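Local coordinates for vesicular integral-membrane protein VIP36 (PDB 2DUR) that binds high-mannose glycans in a calcium-dependent manner as a lumenal cargo lectin, helping to transport and sort glycoproteins in the early secretory pathway, at residues A86-R91 with G97-S102; T115-E120 with R124-I129; S139-H142 with R147-E150. One frame throughout, in Å; residues are numbered along the deposited sequence.

Contact 1. Residues A86-R91 with G97-S102; sequences ALWYTR and GPVFGS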
# COMPACT_ATOMS: atom_id res chain seq x y z
N ALA A 86 0.10 -1.70 5.10
CA ALA A 86 0.82 -2.02 3.84
C ALA A 86 -0.14 -1.91 2.68
O ALA A 86 -1.30 -2.31 2.78
CB ALA A 86 1.40 -3.44 3.89
N LEU A 87 0.34 -1.33 1.58
CA LEU A 87 -0.37 -1.30 0.31
C LEU A 87 0.36 -2.24 -0.62
O LEU A 87 1.58 -2.24 -0.64
CB LEU A 87 -0.31 0.12 -0.28
CG LEU A 87 -0.88 1.18 0.65
CD1 LEU A 87 -0.68 2.57 0.06
CD2 LEU A 87 -2.37 0.91 0.94
N TRP A 88 -0.40 -3.01 -1.40
CA TRP A 88 0.14 -4.10 -2.16
C TRP A 88 -0.21 -4.02 -3.62
O TRP A 88 -1.33 -3.65 -3.99
CB TRP A 88 -0.43 -5.42 -1.62
CG TRP A 88 -0.13 -5.65 -0.19
CD1 TRP A 88 -0.98 -5.46 0.87
CD2 TRP A 88 1.11 -6.12 0.36
NE1 TRP A 88 -0.34 -5.77 2.05
CE2 TRP A 88 0.93 -6.22 1.76
CE3 TRP A 88 2.35 -6.50 -0.21
CZ2 TRP A 88 1.96 -6.64 2.62
CZ3 TRP A 88 3.37 -6.96 0.65
CH2 TRP A 88 3.17 -7.04 2.05
N TYR A 89 0.76 -4.41 -4.44
CA TYR A 89 0.50 -4.77 -5.84
C TYR A 89 1.25 -6.08 -6.06
O TYR A 89 2.47 -6.09 -6.28
CB TYR A 89 0.97 -3.64 -6.76
CG TYR A 89 0.84 -3.97 -8.22
CD1 TYR A 89 -0.40 -3.93 -8.86
CD2 TYR A 89 1.97 -4.33 -8.98
CE1 TYR A 89 -0.52 -4.25 -10.21
CE2 TYR A 89 1.86 -4.65 -10.36
CZ TYR A 89 0.61 -4.58 -10.96
OH TYR A 89 0.49 -4.89 -12.30
N THR A 90 0.53 -7.19 -5.91
CA THR A 90 1.19 -8.49 -5.77
C THR A 90 0.54 -9.61 -6.56
O THR A 90 -0.64 -9.56 -6.91
CB THR A 90 1.28 -8.93 -4.28
OG1 THR A 90 -0.03 -8.97 -3.69
CG2 THR A 90 2.18 -8.00 -3.47
N ARG A 91 1.33 -10.64 -6.80
CA ARG A 91 0.87 -11.83 -7.51
C ARG A 91 -0.30 -12.49 -6.80
O ARG A 91 -1.29 -12.90 -7.44
CB ARG A 91 2.01 -12.82 -7.62
CG ARG A 91 1.69 -13.97 -8.57
CD ARG A 91 2.77 -15.04 -8.45
NE ARG A 91 2.66 -15.74 -7.17
CZ ARG A 91 3.50 -16.69 -6.76
NH1 ARG A 91 4.57 -17.03 -7.49
NH2 ARG A 91 3.28 -17.27 -5.58
N GLY A 97 -0.66 -12.83 7.05
CA GLY A 97 0.71 -13.07 7.48
C GLY A 97 1.24 -11.94 8.35
O GLY A 97 0.47 -11.07 8.79
N PRO A 98 2.55 -11.96 8.62
CA PRO A 98 3.20 -11.07 9.57
C PRO A 98 3.58 -9.70 9.01
O PRO A 98 4.09 -8.85 9.75
CB PRO A 98 4.48 -11.85 9.92
CG PRO A 98 4.83 -12.57 8.61
CD PRO A 98 3.48 -12.95 8.04
N VAL A 99 3.38 -9.49 7.71
CA VAL A 99 3.81 -8.24 7.09
C VAL A 99 2.61 -7.28 7.06
O VAL A 99 1.82 -7.28 6.11
CB VAL A 99 4.42 -8.44 5.69
CG1 VAL A 99 5.04 -7.14 5.25
CG2 VAL A 99 5.51 -9.52 5.72
N PHE A 100 2.47 -6.51 8.13
CA PHE A 100 1.27 -5.67 8.33
C PHE A 100 -0.01 -6.41 7.94
O PHE A 100 -0.90 -5.84 7.30
CB PHE A 100 1.43 -4.36 7.54
CG PHE A 100 2.68 -3.63 7.90
CD1 PHE A 100 2.75 -2.85 9.05
CD2 PHE A 100 3.84 -3.79 7.12
CE1 PHE A 100 3.92 -2.19 9.41
CE2 PHE A 100 5.02 -3.13 7.48
CZ PHE A 100 5.07 -2.33 8.61
N GLY A 101 -0.12 -7.66 8.38
CA GLY A 101 -1.35 -8.41 8.15
C GLY A 101 -1.39 -9.33 6.96
O GLY A 101 -2.30 -10.15 6.89
N SER A 102 -0.40 -9.25 6.04
CA SER A 102 -0.38 -10.04 4.83
C SER A 102 0.90 -10.92 4.73
O SER A 102 1.82 -10.77 5.55
CB SER A 102 -0.45 -9.11 3.61
OG SER A 102 -0.62 -9.81 2.39

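Contact 2. Residues T115-E120 with R124-I129; sequences TYPNDE and RVFPYI. With CA (calcium ion), chain E; MAN (alpha-D-mannopyranose), chain C.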
# COMPACT_ATOMS: atom_id res chain seq x y z
N THR A 115 4.46 2.62 11.72
CA THR A 115 4.30 3.62 12.76
C THR A 115 5.06 3.31 14.06
O THR A 115 5.04 4.10 14.98
CB THR A 115 2.83 3.77 13.16
OG1 THR A 115 2.36 2.51 13.64
CG2 THR A 115 1.94 4.22 11.97
N TYR A 116 5.72 2.16 14.13
CA TYR A 116 6.40 1.76 15.37
C TYR A 116 7.84 1.30 15.11
O TYR A 116 8.03 0.36 14.35
CB TYR A 116 5.62 0.61 16.04
CG TYR A 116 6.29 0.13 17.29
CD1 TYR A 116 6.43 0.97 18.40
CD2 TYR A 116 6.81 -1.17 17.36
CE1 TYR A 116 7.06 0.53 19.55
CE2 TYR A 116 7.44 -1.62 18.52
CZ TYR A 116 7.57 -0.75 19.60
OH TYR A 116 8.21 -1.18 20.75
N PRO A 117 8.85 1.96 15.73
CA PRO A 117 10.23 1.50 15.51
C PRO A 117 10.55 0.24 16.30
O PRO A 117 10.82 0.32 17.51
CB PRO A 117 11.10 2.68 15.97
CG PRO A 117 10.23 3.46 16.92
CD PRO A 117 8.79 3.15 16.61
N ASN A 118 10.49 -0.92 15.64
CA ASN A 118 10.86 -2.18 16.29
C ASN A 118 12.37 -2.26 16.51
O ASN A 118 12.85 -2.94 17.42
CB ASN A 118 10.43 -3.35 15.42
CG ASN A 118 8.94 -3.48 15.34
OD1 ASN A 118 8.30 -2.84 14.51
ND2 ASN A 118 8.38 -4.33 16.18
N ASP A 119 13.10 -1.58 15.63
CA ASP A 119 14.56 -1.62 15.62
C ASP A 119 15.16 -0.74 16.71
O ASP A 119 15.10 0.50 16.65
CB ASP A 119 15.04 -1.18 14.24
CG ASP A 119 16.53 -1.27 14.06
OD1 ASP A 119 17.26 -1.70 15.00
OD2 ASP A 119 16.98 -0.88 12.96
N GLU A 120 15.76 -1.41 17.69
CA GLU A 120 16.38 -0.73 18.82
C GLU A 120 17.58 0.11 18.43
O GLU A 120 17.98 1.02 19.18
CB GLU A 120 16.76 -1.73 19.91
CG GLU A 120 15.53 -2.20 20.65
CD GLU A 120 15.70 -3.53 21.33
OE1 GLU A 120 15.70 -3.54 22.59
OE2 GLU A 120 15.81 -4.57 20.63
N ARG A 124 16.39 5.68 11.61
CA ARG A 124 15.25 6.32 10.97
C ARG A 124 14.32 7.01 11.99
O ARG A 124 14.25 6.61 13.15
CB ARG A 124 14.49 5.29 10.10
CG ARG A 124 15.30 4.85 8.89
CD ARG A 124 14.65 3.75 8.03
NE ARG A 124 14.82 2.43 8.61
CZ ARG A 124 14.20 1.33 8.18
NH1 ARG A 124 13.40 1.41 7.13
NH2 ARG A 124 14.39 0.17 8.79
N VAL A 125 13.62 8.04 11.53
CA VAL A 125 12.57 8.70 12.31
C VAL A 125 11.19 8.19 11.87
O VAL A 125 10.91 8.12 10.68
CB VAL A 125 12.65 10.23 12.17
CG1 VAL A 125 11.47 10.90 12.86
CG2 VAL A 125 13.99 10.75 12.72
N PHE A 126 10.34 7.84 12.83
CA PHE A 126 9.01 7.26 12.54
C PHE A 126 7.87 8.27 12.73
O PHE A 126 8.05 9.28 13.45
CB PHE A 126 8.80 5.97 13.37
CG PHE A 126 9.59 4.81 12.85
CD1 PHE A 126 10.98 4.80 12.94
CD2 PHE A 126 8.95 3.73 12.23
CE1 PHE A 126 11.73 3.73 12.43
CE2 PHE A 126 9.68 2.66 11.71
CZ PHE A 126 11.08 2.66 11.81
N PRO A 127 6.70 8.04 12.09
CA PRO A 127 6.43 6.95 11.14
C PRO A 127 7.28 7.01 9.87
O PRO A 127 7.75 8.07 9.48
CB PRO A 127 4.97 7.14 10.78
CG PRO A 127 4.40 7.91 11.97
CD PRO A 127 5.50 8.85 12.31
N TYR A 128 7.46 5.85 9.24
CA TYR A 128 8.39 5.77 8.11
C TYR A 128 7.70 5.01 6.99
O TYR A 128 7.19 3.89 7.19
CB TYR A 128 9.72 5.07 8.56
CG TYR A 128 10.83 5.21 7.55
CD1 TYR A 128 11.65 6.35 7.53
CD2 TYR A 128 11.05 4.23 6.57
CE1 TYR A 128 12.65 6.48 6.59
CE2 TYR A 128 12.06 4.37 5.62
CZ TYR A 128 12.85 5.49 5.64
OH TYR A 128 13.85 5.65 4.71
N ILE A 129 7.67 5.63 5.81
CA ILE A 129 7.04 5.04 4.64
C ILE A 129 8.15 4.52 3.75
O ILE A 129 9.07 5.25 3.42
CB ILE A 129 6.22 6.10 3.83
CG1 ILE A 129 5.06 6.64 4.69
CG2 ILE A 129 5.70 5.52 2.51
CD1 ILE A 129 4.24 7.72 3.97
CA CA E . 7.90 -1.34 12.70
C1 MAN C . 4.65 -7.46 19.60
C2 MAN C . 5.11 -8.12 18.30
C3 MAN C . 5.77 -7.09 17.38
C4 MAN C . 4.91 -5.83 17.21
C5 MAN C . 4.68 -5.26 18.60
C6 MAN C . 3.89 -3.95 18.55
O1 MAN C . 5.75 -7.28 20.48
O2 MAN C . 3.98 -8.66 17.65
O3 MAN C . 6.06 -7.69 16.12
O4 MAN C . 5.52 -4.87 16.38
O5 MAN C . 3.96 -6.24 19.32
O6 MAN C . 2.57 -4.20 18.13
O HOH W 1 14.66 0.70 11.76
O HOH W 2 5.55 -1.82 13.17
O HOH W 3 8.14 -3.38 11.37

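Contact 3. Residues S139-H142 with R147-E150; sequences SYDH and RWTE. With MAN (alpha-D-mannopyranose), chain C.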
# COMPACT_ATOMS: atom_id res chain seq x y z
N SER A 139 12.38 -11.85 2.84
CA SER A 139 11.53 -11.78 4.00
C SER A 139 11.65 -10.35 4.57
O SER A 139 12.75 -9.82 4.71
CB SER A 139 11.99 -12.79 5.06
OG SER A 139 11.31 -12.56 6.29
N TYR A 140 10.51 -9.76 4.91
CA TYR A 140 10.50 -8.49 5.60
C TYR A 140 10.85 -8.75 7.06
O TYR A 140 10.13 -9.48 7.75
CB TYR A 140 9.11 -7.87 5.48
CG TYR A 140 8.90 -6.64 6.31
CD1 TYR A 140 9.40 -5.40 5.88
CD2 TYR A 140 8.17 -6.69 7.50
CE1 TYR A 140 9.19 -4.25 6.62
CE2 TYR A 140 7.95 -5.55 8.26
CZ TYR A 140 8.46 -4.34 7.82
OH TYR A 140 8.29 -3.19 8.54
N ASP A 141 11.98 -8.20 7.50
CA ASP A 141 12.40 -8.41 8.89
C ASP A 141 11.66 -7.41 9.78
O ASP A 141 12.09 -6.27 9.93
CB ASP A 141 13.90 -8.24 9.05
CG ASP A 141 14.37 -8.56 10.46
OD1 ASP A 141 15.61 -8.66 10.66
OD2 ASP A 141 13.50 -8.76 11.36
N HIS A 142 10.53 -7.85 10.33
CA HIS A 142 9.63 -6.94 11.06
C HIS A 142 10.33 -6.33 12.26
O HIS A 142 10.20 -5.14 12.56
CB HIS A 142 8.37 -7.69 11.48
CG HIS A 142 7.46 -6.88 12.33
ND1 HIS A 142 6.54 -5.99 11.81
CD2 HIS A 142 7.36 -6.77 13.68
CE1 HIS A 142 5.90 -5.39 12.80
NE2 HIS A 142 6.38 -5.84 13.94
N ARG A 147 14.77 -3.17 7.59
CA ARG A 147 16.01 -2.48 7.28
C ARG A 147 16.71 -3.04 6.04
O ARG A 147 17.15 -2.28 5.15
CB ARG A 147 16.97 -2.55 8.45
CG ARG A 147 18.17 -1.63 8.22
CD ARG A 147 19.31 -1.93 9.10
NE ARG A 147 19.06 -1.36 10.41
CZ ARG A 147 19.92 -1.40 11.41
NH1 ARG A 147 21.09 -2.01 11.25
NH2 ARG A 147 19.60 -0.86 12.58
N TRP A 148 16.80 -4.36 5.98
CA TRP A 148 17.70 -5.01 5.01
C TRP A 148 17.11 -5.06 3.61
O TRP A 148 17.82 -5.34 2.67
CB TRP A 148 17.99 -6.45 5.46
CG TRP A 148 18.04 -6.67 6.92
CD1 TRP A 148 17.13 -7.36 7.68
CD2 TRP A 148 19.03 -6.19 7.84
NE1 TRP A 148 17.50 -7.35 8.99
CE2 TRP A 148 18.66 -6.63 9.12
CE3 TRP A 148 20.21 -5.43 7.70
CZ2 TRP A 148 19.42 -6.33 10.29
CZ3 TRP A 148 20.98 -5.14 8.85
CH2 TRP A 148 20.57 -5.60 10.12
N THR A 149 15.81 -4.78 3.50
CA THR A 149 15.10 -4.90 2.22
C THR A 149 14.46 -3.58 1.76
O THR A 149 13.68 -3.57 0.81
CB THR A 149 14.05 -6.02 2.26
OG1 THR A 149 13.18 -5.85 3.38
CG2 THR A 149 14.74 -7.39 2.36
N GLU A 150 14.77 -2.49 2.45
CA GLU A 150 14.25 -1.16 2.04
C GLU A 150 14.87 -0.72 0.72
O GLU A 150 16.09 -0.64 0.60
CB GLU A 150 14.57 -0.12 3.12
CG GLU A 150 14.13 1.30 2.67
CD GLU A 150 14.54 2.42 3.63
OE1 GLU A 150 15.04 2.14 4.74
OE2 GLU A 150 14.36 3.59 3.27
C1 MAN C . 4.65 -7.46 19.60
C2 MAN C . 5.11 -8.12 18.30
C3 MAN C . 5.77 -7.09 17.38
C4 MAN C . 4.91 -5.83 17.21
C5 MAN C . 4.68 -5.26 18.60
C6 MAN C . 3.89 -3.95 18.55
O1 MAN C . 5.75 -7.28 20.48
O2 MAN C . 3.98 -8.66 17.65
O3 MAN C . 6.06 -7.69 16.12
O4 MAN C . 5.52 -4.87 16.38
O5 MAN C . 3.96 -6.24 19.32
O6 MAN C . 2.57 -4.20 18.13
O HOH W 4 14.07 -6.73 5.93

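Contact 1. Residues A86-R91 with G97-S102
The indole of Trp-88 has Ser-102 over one face, with OG standing 3.8 Å above the ring plane toward the rim, while the carbonyl O of Val-99 lies in plane at its edge, 3.6 Å from CZ2. This is the concave side of the legume-lectin-like beta sandwich, where the loop beyond strand 96-97, in the connection between strands 84-90 and 109-114, folds back over strand 84-90 through a type I' turn from Val-99 to Ser-102. The tryptophan suits the place because its broad ring reaches both ends of that turn: CZ2 also meets Ser-102 CB, and CH2 touches Val-99 CG1 at 3.7 Å. NE1 is hydrogen-bonded to Ser-208 OG of the adjoining strand. Phe-106 meets the indole edge-to-face and Trp-54 packs on it at a shallow angle.

The turn is closed by Ser-102 N to Val-99 O and Val-99 N to Ser-102 O, both 3.0 Å. Its corners are Phe-100, with a positive phi of 42°, and Gly-101, whose backbone angles would jam any CB against the preceding carbonyl. Phe-100 carries the turn toward the calcium site, its ring against Phe-112 and Tyr-140. Small Ala-86 lets this residue come close to the strand, the two CB atoms, Ala-86 CB and Phe-100 CB, lying 3.8 Å apart.

Contact 2. Residues T115-E120 with R124-I129
The calcium and mannose site of this L-type lectin is built partly on the loop 115-120, and Phe-126 packs against that loop from the chain entering strand 128-135. Pro-117 CB sits over one face of the phenyl ring in a CH-pi contact, 3.9 Å from the centroid and 19° off the normal; Tyr-128 CB lies over the opposite face, toward its rim. The compact proline ring suits the spot by presenting C-H groups to the pi face. Pro-127, entered through a cis peptide bond, lays CB 4.1 Å from Thr-115 CA.

This packing lies next to the metal ligands, Tyr-116 and Asn-118 flanking Pro-117 in the chain. Calcium takes Tyr-116 O and Asn-118 OD1, both at 2.4 Å, two waters, and carboxylate oxygens of Asp-114 and Asp-145. Metal binding by OD1 fixes the rotation of the Asn-118 amide, a group suited to the place because it offers a carbonyl oxygen to the metal and an N-H to the sugar. A water accepts weakly from Arg-124 NH2 and donates to Asp-119 OD2; Asp-119 also has salt bridges to Lys-144 and Arg-147, Arg-124 one to Glu-150. The nearly straight bond from Asn-118 ND2 to mannose O4 is 2.9 Å long (172°).

Contact 3. Residues S139-H142 with R147-E150
Asp-141 OD1 accepts a hydrogen bond from Trp-148 NE1 at 2.8 Å, the one direct polar bond between 139-142 and 147-150. The oxygen lies practically in the indole plane, at the ring's edge, and is met on its anti side, with the donor 19° out of the carboxylate plane. The two side chains run side by side in the same direction, their flat groups moderately inclined to each other. Asp-141 has CG anti to the backbone N (chi1 -175°), which carries the carboxylate out toward the tryptophan. Its other oxygen, OD2, is hydrogen-bonded to Ser-143 OG, and two bonds thus fix the rotation of the group. Tryptophan suits this place at the surface because NE1 can serve the acid while Arg-147 CB lies against one ring face.

A water links the backbone N of Asp-141 to the hydroxyl of Thr-149: it accepts from Asp-141 N at 3.0 Å and is hydrogen-bonded to Thr-149 OG1 at 2.8 Å. The beta-branched threonine serves twice here, since its CG2 also rests 3.9 Å from Ser-139 O. Ser-139 OG and Tyr-140 N are both held by Asp-104, while the side chain of Tyr-140 sets off away from 147-150 and its ring meets those of Phe-100 and Phe-112.

His-142 also starts away from 147-150, and its ring reaches the mannose. Its NE2 donates to mannose O4 at 2.8 Å and 174°, the oxygen lying in the imidazole plane, an edge-on approach that suits a flat ring bearing its N-H at the rim. O4 also accepts from Asn-118 ND2, and Asp-83, Asp-213 and Leu-214 N bind the sugar too. The arrangement belongs to the carbohydrate-recognition loops of the L-type lectin fold, which gather a mannose beside a bound calcium ion.

How the contacts relate
Along the chain the three contacts follow one another without nesting or crossing. Contact 1 folds the loop beyond strand 96-97 back onto strand 84-90, within the connection from that strand to strand 109-114. Contact 2 then closes the connection from strand 109-114 to strand 128-135, and contact 3 folds up the long loop leading on to strand 152-155. Strands 84-90, 109-114, 128-135 and 152-155 are successive neighbours in the same antiparallel sheet. Contacts 1 and 3 meet by packing, Phe-100 on Tyr-140. Contacts 2 and 3 are joined by polar bonds, the Asp-119 to Arg-147 salt bridge and a probable Tyr-128 to Glu-150 hydrogen bond, and they share the mannose.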